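Local coordinates for putative HAD-hydrolase YfnB (Bacillus subtilis, PDB 3ED5), which is a member of the HAD-like hydrolase superfamily, YjjG family, and probably acts as a 5'-nucleotidase, although its function has not been established, at residues M4-T9 / I229-N234; C201-D206 / Y218-L223; V69-F74 / L89-Y94. One frame throughout, in Å; residues are numbered along the deposited sequence.

Contact 1 of 3, residues M4-T9 / I229-N234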
loop_
_atom_site.group_PDB
_atom_site.type_symbol
_atom_site.label_atom_id
_atom_site.label_comp_id
_atom_site.label_asym_id
_atom_site.label_seq_id
_atom_site.Cartn_x
_atom_site.Cartn_y
_atom_site.Cartn_z
HETATM N N MSE A 4 3.090 -16.132 -26.781
HETATM C CA MSE A 4 2.452 -15.130 -25.862
HETATM C C MSE A 4 3.329 -14.772 -24.649
HETATM O O MSE A 4 4.047 -15.619 -24.107
HETATM C CB MSE A 4 1.076 -15.627 -25.375
HETATM C CG MSE A 4 0.027 -15.769 -26.477
HETATM SE SE MSE A 4 -1.672 -16.441 -25.799
HETATM C CE MSE A 4 -1.061 -18.226 -25.212
ATOM N N LYS A 5 3.239 -13.508 -24.240
ATOM C CA LYS A 5 3.870 -12.982 -23.015
ATOM C C LYS A 5 3.548 -13.811 -21.743
ATOM O O LYS A 5 2.376 -14.074 -21.436
ATOM C CB LYS A 5 3.438 -11.504 -22.850
ATOM C CG LYS A 5 3.440 -10.908 -21.438
ATOM C CD LYS A 5 4.595 -9.918 -21.192
ATOM C CE LYS A 5 4.256 -8.473 -21.617
ATOM N NZ LYS A 5 5.001 -7.362 -20.852
ATOM N N ARG A 6 4.586 -14.267 -21.040
ATOM C CA ARG A 6 4.458 -14.903 -19.728
ATOM C C ARG A 6 5.225 -14.067 -18.694
ATOM O O ARG A 6 6.486 -13.994 -18.778
ATOM C CB ARG A 6 5.045 -16.319 -19.786
ATOM C CG ARG A 6 4.038 -17.437 -20.072
ATOM C CD ARG A 6 3.428 -17.890 -18.753
ATOM N NE ARG A 6 2.549 -19.054 -18.854
ATOM C CZ ARG A 6 1.389 -19.064 -19.499
ATOM N NH1 ARG A 6 0.983 -17.987 -20.159
ATOM N NH2 ARG A 6 0.659 -20.169 -19.524
ATOM N N TYR A 7 4.527 -13.471 -17.725
ATOM C CA TYR A 7 5.241 -12.753 -16.679
ATOM C C TYR A 7 5.982 -13.743 -15.826
ATOM O O TYR A 7 5.537 -14.885 -15.659
ATOM C CB TYR A 7 4.288 -11.957 -15.766
ATOM C CG TYR A 7 3.563 -10.879 -16.504
ATOM C CD1 TYR A 7 4.191 -9.662 -16.796
ATOM C CD2 TYR A 7 2.241 -11.092 -16.945
ATOM C CE1 TYR A 7 3.519 -8.668 -17.529
ATOM C CE2 TYR A 7 1.546 -10.102 -17.662
ATOM C CZ TYR A 7 2.183 -8.901 -17.933
ATOM O OH TYR A 7 1.493 -7.922 -18.605
ATOM N N ARG A 8 7.098 -13.300 -15.264
ATOM C CA ARG A 8 7.860 -14.141 -14.344
ATOM C C ARG A 8 7.899 -13.573 -12.933
ATOM O O ARG A 8 8.029 -14.333 -11.972
ATOM C CB ARG A 8 9.283 -14.309 -14.855
ATOM C CG ARG A 8 9.330 -15.175 -16.112
ATOM C CD ARG A 8 10.731 -15.693 -16.383
ATOM N NE ARG A 8 11.643 -14.623 -16.795
ATOM C CZ ARG A 8 11.828 -14.247 -18.057
ATOM N NH1 ARG A 8 11.145 -14.838 -19.038
ATOM N NH2 ARG A 8 12.696 -13.284 -18.337
ATOM N N THR A 9 7.777 -12.249 -12.832
ATOM C CA THR A 9 8.051 -11.523 -11.605
ATOM C C THR A 9 6.838 -10.654 -11.318
ATOM O O THR A 9 6.468 -9.835 -12.171
ATOM C CB THR A 9 9.269 -10.623 -11.816
ATOM O OG1 THR A 9 10.368 -11.427 -12.281
ATOM C CG2 THR A 9 9.668 -9.898 -10.506
ATOM N N ILE A 229 -5.542 -13.051 -16.246
ATOM C CA ILE A 229 -4.549 -12.090 -16.766
ATOM C C ILE A 229 -3.172 -12.744 -16.857
ATOM O O ILE A 229 -2.408 -12.501 -17.823
ATOM C CB ILE A 229 -4.539 -10.816 -15.881
ATOM C CG1 ILE A 229 -5.797 -9.979 -16.233
ATOM C CG2 ILE A 229 -3.273 -9.969 -16.047
ATOM C CD1 ILE A 229 -6.116 -8.948 -15.156
ATOM N N LEU A 230 -2.882 -13.599 -15.883
ATOM C CA LEU A 230 -1.571 -14.271 -15.812
ATOM C C LEU A 230 -1.568 -15.567 -16.623
ATOM O O LEU A 230 -0.503 -16.211 -16.772
ATOM C CB LEU A 230 -1.217 -14.553 -14.350
ATOM C CG LEU A 230 -1.036 -13.290 -13.498
ATOM C CD1 LEU A 230 -0.771 -13.707 -12.048
ATOM C CD2 LEU A 230 0.100 -12.396 -14.019
ATOM N N ASN A 231 -2.753 -15.949 -17.128
ATOM C CA ASN A 231 -2.961 -17.183 -17.880
ATOM C C ASN A 231 -2.452 -18.413 -17.130
ATOM O O ASN A 231 -1.648 -19.191 -17.652
ATOM C CB ASN A 231 -2.337 -17.110 -19.286
ATOM C CG ASN A 231 -2.749 -18.283 -20.164
ATOM O OD1 ASN A 231 -3.818 -18.874 -19.966
ATOM N ND2 ASN A 231 -1.896 -18.634 -21.122
ATOM N N ILE A 232 -2.902 -18.555 -15.895
ATOM C CA ILE A 232 -2.652 -19.773 -15.122
ATOM C C ILE A 232 -3.976 -20.266 -14.545
ATOM O O ILE A 232 -4.857 -19.460 -14.231
ATOM C CB ILE A 232 -1.611 -19.573 -13.975
ATOM C CG1 ILE A 232 -2.064 -18.523 -12.964
ATOM C CG2 ILE A 232 -0.214 -19.232 -14.515
ATOM C CD1 ILE A 232 -1.686 -18.907 -11.564
ATOM N N GLU A 233 -4.118 -21.584 -14.408
ATOM C CA GLU A 233 -5.336 -22.173 -13.832
ATOM C C GLU A 233 -5.410 -22.010 -12.315
ATOM O O GLU A 233 -4.431 -22.258 -11.605
ATOM C CB GLU A 233 -5.435 -23.649 -14.190
ATOM C CG GLU A 233 -5.037 -23.924 -15.619
ATOM C CD GLU A 233 -5.669 -25.175 -16.162
ATOM O OE1 GLU A 233 -5.355 -26.282 -15.656
ATOM O OE2 GLU A 233 -6.482 -25.044 -17.105
ATOM N N ASN A 234 -6.579 -21.603 -11.828
ATOM C CA ASN A 234 -6.828 -21.492 -10.394
ATOM C C ASN A 234 -6.863 -22.862 -9.712
ATOM O O ASN A 234 -7.434 -23.822 -10.251
ATOM C CB ASN A 234 -8.145 -20.745 -10.153
ATOM C CG ASN A 234 -8.457 -20.539 -8.663
ATOM O OD1 ASN A 234 -7.708 -20.969 -7.775
ATOM N ND2 ASN A 234 -9.574 -19.870 -8.391
HETATM O O HOH W 1 1.773 -14.499 -17.343
#
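A Schellman motif ends helix 226-230, and around it Leu230 and Asn231 meet Tyr7 and Arg6 of the segment that leads into strand 9-12. The contact brings both ends of the chain together at one end of the Rossmann-like HAD core. Asn231 leaves the helix with positive phi (53°), and its CB points toward segment 4-9.

The inner half is apolar. Tyr7 CG lies anti to its own carbonyl carbon (chi1 -64°), beside the backbone N. Tyr7 CD2 lies 3.9 Å from Leu230 CD2, and the two side chains cross at about a right angle. Both residues are buried. Leu180 of strand 179-183 touches both side chains, and Leu115 and Phe119 also pack on Leu230. Lys5 CD covers one face of the Tyr7 ring from 4.0 Å above its plane, offset toward the rim. The polar ends leave the contact: Tyr7 OH is hydrogen-bonded to Asp199 OD2, which also forms a salt bridge with Lys5 NZ.

The outer half is exposed and less firmly defined. Arg6 was modelled in two conformers. In the one given here, its guanidinium crosses the Asn231 side chain at about a right angle, and Arg6 NH1 is 3.5 Å from Asn231 CB. The backbone O atoms of Leu230 and Asn231 lie over one face of the group. Arg6 NH2 comes within 3.1 Å of Asn231 O.

Between the two halves a single water joins the backbones. It accepts a hydrogen bond from Tyr7 N at 3.0 Å and donates one to Leu230 O at 2.9 Å.

Contact 2 of 3, residues C201-D206 / Y218-L223; sequences CWMNPD and YEIRKL
Cys201 pairs with Tyr218, Trp202 with Glu219 and Met203 with Ile220 in parallel register, the two strands running 22° apart. Trp202 is gripped twice: its N donates to Tyr218 O at 2.9 Å, and its O accepts from Ile220 N at 3.0 Å. Asn204 N continues the pattern beyond the strand with a bond to Ile220 O.

The tight side carries Cys201, Met203 and Ile220. Cys201 SG, anti to its backbone N, lies 3.7 Å from Ile220 CD1. Leu226 of helix 226-230 covers both residues. Met203 SE packs on Ile220 CG1 at 4.2 Å and also on Leu223 CD2.

The other face opens to solvent at Glu219. Its extended chain lies beside the Trp202 indole, with Glu219 CD 3.6 Å from Trp202 CE3. Asn204 CB sits over the centre of that ring. Asn204 ND2 reaches Glu219 OE2 at 2.9 Å, from above the carboxylate plane. A water also donates to Glu219 OE2 and to Asn204 O. An alanine at Asn204 would probably leave Glu219 OE2 without its amide donor and set the carboxylate freer to turn. Farther out, exposed Arg221 NE donates to Pro205 O at 3.1 Å, in the guanidinium plane.

The Met203 side chain lies about 7 Å from that of Asp13, the nucleophile by similarity. The pairing is the edge of the parallel sheet in the Rossmann-like HAD core.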
loop_
_atom_site.group_PDB
_atom_site.type_symbol
_atom_site.label_atom_id
_atom_site.label_comp_id
_atom_site.label_asym_id
_atom_site.label_seq_id
_atom_site.Cartn_x
_atom_site.Cartn_y
_atom_site.Cartn_z
ATOM N N CYS A 201 -1.249 -3.413 -13.061
ATOM C CA CYS A 201 -2.601 -3.934 -12.785
ATOM C C CYS A 201 -3.212 -3.157 -11.610
ATOM O O CYS A 201 -2.729 -3.247 -10.500
ATOM C CB CYS A 201 -2.526 -5.430 -12.479
ATOM S SG CYS A 201 -4.175 -6.136 -12.170
ATOM N N TRP A 202 -4.253 -2.390 -11.907
ATOM C CA TRP A 202 -4.929 -1.549 -10.939
ATOM C C TRP A 202 -6.034 -2.336 -10.233
ATOM O O TRP A 202 -7.014 -2.738 -10.868
ATOM C CB TRP A 202 -5.524 -0.328 -11.665
ATOM C CG TRP A 202 -6.111 0.698 -10.721
ATOM C CD1 TRP A 202 -5.729 0.930 -9.427
ATOM C CD2 TRP A 202 -7.141 1.653 -11.027
ATOM N NE1 TRP A 202 -6.483 1.973 -8.896
ATOM C CE2 TRP A 202 -7.339 2.441 -9.862
ATOM C CE3 TRP A 202 -7.912 1.922 -12.171
ATOM C CZ2 TRP A 202 -8.294 3.459 -9.806
ATOM C CZ3 TRP A 202 -8.847 2.956 -12.128
ATOM C CH2 TRP A 202 -9.039 3.708 -10.936
HETATM N N MSE A 203 -5.851 -2.527 -8.922
HETATM C CA MSE A 203 -6.865 -3.111 -8.058
HETATM C C MSE A 203 -7.874 -2.003 -7.729
HETATM O O MSE A 203 -7.541 -1.031 -7.040
HETATM C CB MSE A 203 -6.164 -3.654 -6.801
HETATM C CG MSE A 203 -7.088 -4.194 -5.743
HETATM SE SE MSE A 203 -8.143 -5.712 -6.361
HETATM C CE MSE A 203 -8.996 -6.165 -4.632
ATOM N N ASN A 204 -9.083 -2.115 -8.262
ATOM C CA ASN A 204 -10.095 -1.058 -8.106
ATOM C C ASN A 204 -11.482 -1.671 -7.844
ATOM O O ASN A 204 -12.411 -1.529 -8.655
ATOM C CB ASN A 204 -10.115 -0.170 -9.346
ATOM C CG ASN A 204 -10.993 1.074 -9.178
ATOM O OD1 ASN A 204 -11.275 1.508 -8.055
ATOM N ND2 ASN A 204 -11.468 1.614 -10.285
ATOM N N PRO A 205 -11.615 -2.390 -6.723
ATOM C CA PRO A 205 -12.864 -3.099 -6.396
ATOM C C PRO A 205 -14.085 -2.194 -6.355
ATOM O O PRO A 205 -15.176 -2.629 -6.715
ATOM C CB PRO A 205 -12.606 -3.678 -5.000
ATOM C CG PRO A 205 -11.383 -2.984 -4.491
ATOM C CD PRO A 205 -10.568 -2.588 -5.700
ATOM N N ASP A 206 -13.885 -0.944 -5.948
ATOM C CA ASP A 206 -14.997 -0.019 -5.761
ATOM C C ASP A 206 -15.252 0.856 -6.971
ATOM O O ASP A 206 -16.091 1.756 -6.908
ATOM C CB ASP A 206 -14.754 0.873 -4.539
ATOM C CG ASP A 206 -14.725 0.089 -3.255
ATOM O OD1 ASP A 206 -15.443 -0.927 -3.156
ATOM O OD2 ASP A 206 -13.962 0.490 -2.357
ATOM N N TYR A 218 -3.939 -3.226 -16.965
ATOM C CA TYR A 218 -5.154 -3.960 -16.582
ATOM C C TYR A 218 -5.828 -3.277 -15.407
ATOM O O TYR A 218 -5.172 -2.612 -14.631
ATOM C CB TYR A 218 -4.822 -5.377 -16.099
ATOM C CG TYR A 218 -3.826 -6.092 -16.967
ATOM C CD1 TYR A 218 -4.239 -6.755 -18.124
ATOM C CD2 TYR A 218 -2.465 -6.116 -16.611
ATOM C CE1 TYR A 218 -3.328 -7.421 -18.941
ATOM C CE2 TYR A 218 -1.540 -6.796 -17.416
ATOM C CZ TYR A 218 -1.991 -7.442 -18.584
ATOM O OH TYR A 218 -1.108 -8.115 -19.410
ATOM N N GLU A 219 -7.129 -3.508 -15.280
ATOM C CA GLU A 219 -7.899 -3.030 -14.134
ATOM C C GLU A 219 -8.833 -4.174 -13.695
ATOM O O GLU A 219 -9.571 -4.720 -14.536
ATOM C CB GLU A 219 -8.729 -1.816 -14.552
ATOM C CG GLU A 219 -9.581 -1.306 -13.360
ATOM C CD GLU A 219 -10.457 -0.129 -13.733
ATOM O OE1 GLU A 219 -10.339 0.413 -14.868
ATOM O OE2 GLU A 219 -11.285 0.247 -12.872
ATOM N N ILE A 220 -8.813 -4.519 -12.401
ATOM C CA ILE A 220 -9.648 -5.615 -11.875
ATOM C C ILE A 220 -10.395 -5.167 -10.622
ATOM O O ILE A 220 -10.001 -4.179 -10.007
ATOM C CB ILE A 220 -8.819 -6.840 -11.531
ATOM C CG1 ILE A 220 -7.793 -6.539 -10.435
ATOM C CG2 ILE A 220 -8.050 -7.288 -12.774
ATOM C CD1 ILE A 220 -6.825 -7.795 -10.127
ATOM N N ARG A 221 -11.422 -5.919 -10.251
ATOM C CA ARG A 221 -12.112 -5.676 -8.973
ATOM C C ARG A 221 -11.711 -6.694 -7.911
ATOM O O ARG A 221 -11.646 -6.356 -6.734
ATOM C CB ARG A 221 -13.621 -5.663 -9.169
ATOM C CG ARG A 221 -14.074 -4.487 -10.031
ATOM C CD ARG A 221 -15.558 -4.589 -10.295
ATOM N NE ARG A 221 -16.323 -4.260 -9.110
ATOM C CZ ARG A 221 -17.638 -4.438 -8.997
ATOM N NH1 ARG A 221 -18.343 -4.964 -10.003
ATOM N NH2 ARG A 221 -18.245 -4.100 -7.873
ATOM N N LYS A 222 -11.431 -7.930 -8.307
ATOM C CA LYS A 222 -11.108 -8.952 -7.323
ATOM C C LYS A 222 -9.787 -9.571 -7.686
ATOM O O LYS A 222 -9.474 -9.723 -8.872
ATOM C CB LYS A 222 -12.165 -10.046 -7.289
ATOM C CG LYS A 222 -13.549 -9.566 -6.845
ATOM C CD LYS A 222 -14.517 -10.717 -6.593
ATOM C CE LYS A 222 -14.811 -11.530 -7.847
ATOM N NZ LYS A 222 -16.076 -12.343 -7.680
ATOM N N LEU A 223 -9.026 -9.955 -6.664
ATOM C CA LEU A 223 -7.725 -10.570 -6.903
ATOM C C LEU A 223 -7.777 -11.821 -7.786
ATOM O O LEU A 223 -6.836 -12.072 -8.534
ATOM C CB LEU A 223 -7.044 -10.892 -5.576
ATOM C CG LEU A 223 -6.563 -9.655 -4.790
ATOM C CD1 LEU A 223 -6.052 -10.121 -3.394
ATOM C CD2 LEU A 223 -5.447 -8.886 -5.487
HETATM O O HOH W 2 -12.829 -1.624 -11.523
#

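Contact 3 of 3, residues V69-F74 / L89-Y94. With FMT (formic acid), chain B; FMT (formic acid), chain F.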
loop_
_atom_site.group_PDB
_atom_site.type_symbol
_atom_site.label_atom_id
_atom_site.label_comp_id
_atom_site.label_asym_id
_atom_site.label_seq_id
_atom_site.Cartn_x
_atom_site.Cartn_y
_atom_site.Cartn_z
ATOM N N VAL A 69 4.703 13.415 7.543
ATOM C CA VAL A 69 3.317 12.984 7.238
ATOM C C VAL A 69 2.692 12.362 8.489
ATOM O O VAL A 69 1.618 12.813 8.961
ATOM C CB VAL A 69 3.270 11.932 6.067
ATOM C CG1 VAL A 69 1.849 11.285 5.946
ATOM C CG2 VAL A 69 3.682 12.585 4.744
ATOM N N VAL A 70 3.348 11.348 9.047
ATOM C CA VAL A 70 2.671 10.547 10.068
ATOM C C VAL A 70 2.640 11.276 11.406
ATOM O O VAL A 70 1.687 11.079 12.162
ATOM C CB VAL A 70 3.207 9.117 10.244
ATOM C CG1 VAL A 70 3.034 8.323 8.904
ATOM C CG2 VAL A 70 4.657 9.115 10.767
ATOM N N ASN A 71 3.658 12.107 11.662
ATOM C CA ASN A 71 3.758 12.855 12.940
ATOM C C ASN A 71 2.999 14.164 12.954
ATOM O O ASN A 71 2.923 14.834 14.007
ATOM C CB ASN A 71 5.211 13.020 13.374
ATOM C CG ASN A 71 5.828 11.698 13.737
ATOM O OD1 ASN A 71 5.167 10.859 14.340
ATOM N ND2 ASN A 71 7.090 11.493 13.374
ATOM N N THR A 72 2.449 14.554 11.809
ATOM C CA THR A 72 1.602 15.753 11.842
ATOM C C THR A 72 0.122 15.531 11.560
ATOM O O THR A 72 -0.693 16.411 11.881
ATOM C CB THR A 72 2.129 16.894 10.951
ATOM O OG1 THR A 72 2.197 16.451 9.603
ATOM C CG2 THR A 72 3.533 17.339 11.384
ATOM N N ARG A 73 -0.251 14.406 10.963
ATOM C CA ARG A 73 -1.641 14.232 10.512
ATOM C C ARG A 73 -2.627 14.359 11.689
ATOM O O ARG A 73 -3.665 15.034 11.562
ATOM C CB ARG A 73 -1.843 12.907 9.760
ATOM C CG ARG A 73 -1.458 11.668 10.587
ATOM C CD ARG A 73 -1.327 10.441 9.634
ATOM N NE ARG A 73 -0.787 9.264 10.302
ATOM C CZ ARG A 73 -0.646 8.088 9.684
ATOM N NH1 ARG A 73 -1.087 7.954 8.424
ATOM N NH2 ARG A 73 -0.140 7.050 10.332
ATOM N N PHE A 74 -2.308 13.753 12.830
ATOM C CA PHE A 74 -3.282 13.813 13.964
ATOM C C PHE A 74 -3.299 15.145 14.677
ATOM O O PHE A 74 -4.338 15.550 15.205
ATOM C CB PHE A 74 -3.072 12.673 14.967
ATOM C CG PHE A 74 -3.323 11.338 14.364
ATOM C CD1 PHE A 74 -4.612 10.961 14.005
ATOM C CD2 PHE A 74 -2.258 10.470 14.082
ATOM C CE1 PHE A 74 -4.826 9.692 13.369
ATOM C CE2 PHE A 74 -2.472 9.241 13.470
ATOM C CZ PHE A 74 -3.743 8.862 13.105
ATOM N N LEU A 89 3.122 11.804 19.576
ATOM C CA LEU A 89 2.558 10.921 20.586
ATOM C C LEU A 89 1.273 10.232 20.067
ATOM O O LEU A 89 1.085 9.010 20.279
ATOM C CB LEU A 89 2.330 11.682 21.918
ATOM C CG LEU A 89 1.561 10.962 23.042
ATOM C CD1 LEU A 89 2.339 9.796 23.641
ATOM C CD2 LEU A 89 1.186 11.949 24.145
ATOM N N LEU A 90 0.423 10.987 19.356
ATOM C CA LEU A 90 -0.827 10.427 18.857
ATOM C C LEU A 90 -0.521 9.372 17.796
ATOM O O LEU A 90 -1.135 8.295 17.756
ATOM C CB LEU A 90 -1.752 11.522 18.301
ATOM C CG LEU A 90 -2.456 12.409 19.332
ATOM C CD1 LEU A 90 -2.908 13.665 18.598
ATOM C CD2 LEU A 90 -3.636 11.680 19.975
ATOM N N GLU A 91 0.483 9.676 16.976
ATOM C CA GLU A 91 0.894 8.740 15.921
ATOM C C GLU A 91 1.465 7.452 16.525
ATOM O O GLU A 91 1.151 6.354 16.055
ATOM C CB GLU A 91 1.890 9.411 14.999
ATOM C CG GLU A 91 2.766 8.434 14.115
ATOM C CD GLU A 91 1.940 7.568 13.139
ATOM O OE1 GLU A 91 0.760 7.853 12.818
ATOM O OE2 GLU A 91 2.535 6.583 12.613
ATOM N N GLN A 92 2.271 7.578 17.574
ATOM C CA GLN A 92 2.812 6.405 18.224
ATOM C C GLN A 92 1.678 5.494 18.738
ATOM O O GLN A 92 1.742 4.260 18.597
ATOM C CB GLN A 92 3.744 6.874 19.330
ATOM C CG GLN A 92 4.263 5.853 20.286
ATOM C CD GLN A 92 5.051 6.566 21.401
ATOM O OE1 GLN A 92 6.195 6.980 21.197
ATOM N NE2 GLN A 92 4.420 6.747 22.567
ATOM N N LYS A 93 0.621 6.096 19.306
ATOM C CA LYS A 93 -0.522 5.295 19.798
ATOM C C LYS A 93 -1.304 4.645 18.651
ATOM O O LYS A 93 -1.647 3.460 18.689
ATOM C CB LYS A 93 -1.468 6.160 20.667
ATOM C CG LYS A 93 -0.855 6.570 21.986
ATOM C CD LYS A 93 -1.719 7.641 22.659
ATOM C CE LYS A 93 -1.197 8.008 24.031
ATOM N NZ LYS A 93 -2.102 7.533 25.115
ATOM N N TYR A 94 -1.580 5.435 17.623
ATOM C CA TYR A 94 -2.255 4.974 16.438
ATOM C C TYR A 94 -1.483 3.818 15.802
ATOM O O TYR A 94 -2.073 2.781 15.395
ATOM C CB TYR A 94 -2.270 6.114 15.428
ATOM C CG TYR A 94 -2.925 5.742 14.133
ATOM C CD1 TYR A 94 -4.282 5.501 14.096
ATOM C CD2 TYR A 94 -2.189 5.638 12.940
ATOM C CE1 TYR A 94 -4.935 5.199 12.926
ATOM C CE2 TYR A 94 -2.859 5.336 11.714
ATOM C CZ TYR A 94 -4.243 5.106 11.753
ATOM O OH TYR A 94 -5.014 4.803 10.659
HETATM C C FMT B . 0.074 4.420 7.512
HETATM O O1 FMT B . -0.834 5.055 8.020
HETATM O O2 FMT B . 1.239 4.532 7.849
HETATM C C FMT F . 8.557 14.776 11.911
HETATM O O1 FMT F . 8.791 13.884 12.723
HETATM O O2 FMT F . 9.297 15.052 10.964
#
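Glu91 has CG anti to its backbone N, and its chain then bends at chi2 (62°), which turns CD toward helix 66-80. On the other helix, Arg73 CG lies between the backbone N and the carbonyl carbon, and the chain runs extended to NE. Glu91 OE1 and Arg73 NH2 meet in a salt bridge of 2.8 Å. The donor comes on the syn side of the carboxylate, and OE1 lies in the guanidinium plane. Arg73 NE adds a weak bond to the same oxygen at 3.3 Å.

Glu91 is a knob in a hole formed by Val70, Asn71, Arg73 and Phe74. Its CD lies 3.5 Å from Val70 CB, while OE1 touches the edge of the Phe74 ring at CE2. The second oxygen, OE2, pairs with Arg95. A formic acid, probably from the crystallisation liquor, takes bonds from Arg73 NH1 and NH2 through O1.

Beside this buried charge pair, Phe74 CZ sits 3.3 Å above the centre of the Tyr94 ring, the two planes 57° apart. Phe74 CB meets Leu90 CB at 3.8 Å.

Segments 69-74 and 89-94 cross at 104° in the helical cap region, which follows strand 9-12 as in C1-type HAD proteins. Arg73 touches Tyr48 and Trp56 of helix 42-60, while Leu32 of helix 21-35 packs on Phe74 and Ala28 and Leu29 on Tyr94.

In the fold
Contacts 1 and 2 belong to the Rossmann-like core, with centres about 16 Å apart. They touch: Tyr7 OH is 2.7 Å from Tyr218 OH, a probable hydrogen bond, and Ile229 packs on Ile220 and Tyr218. Strand 218-220 leads on to helix 226-230, so the same chain end serves both. Contact 3 lies among the helices on the opposite side of the chain's centre, about 41 Å from contact 1 and about 30 Å from contact 2 between centres. Along the chain, contact 3 closes before contact 2 opens, and contact 1 brackets both. The chain thus begins and ends in the core, with the helical region inserted between.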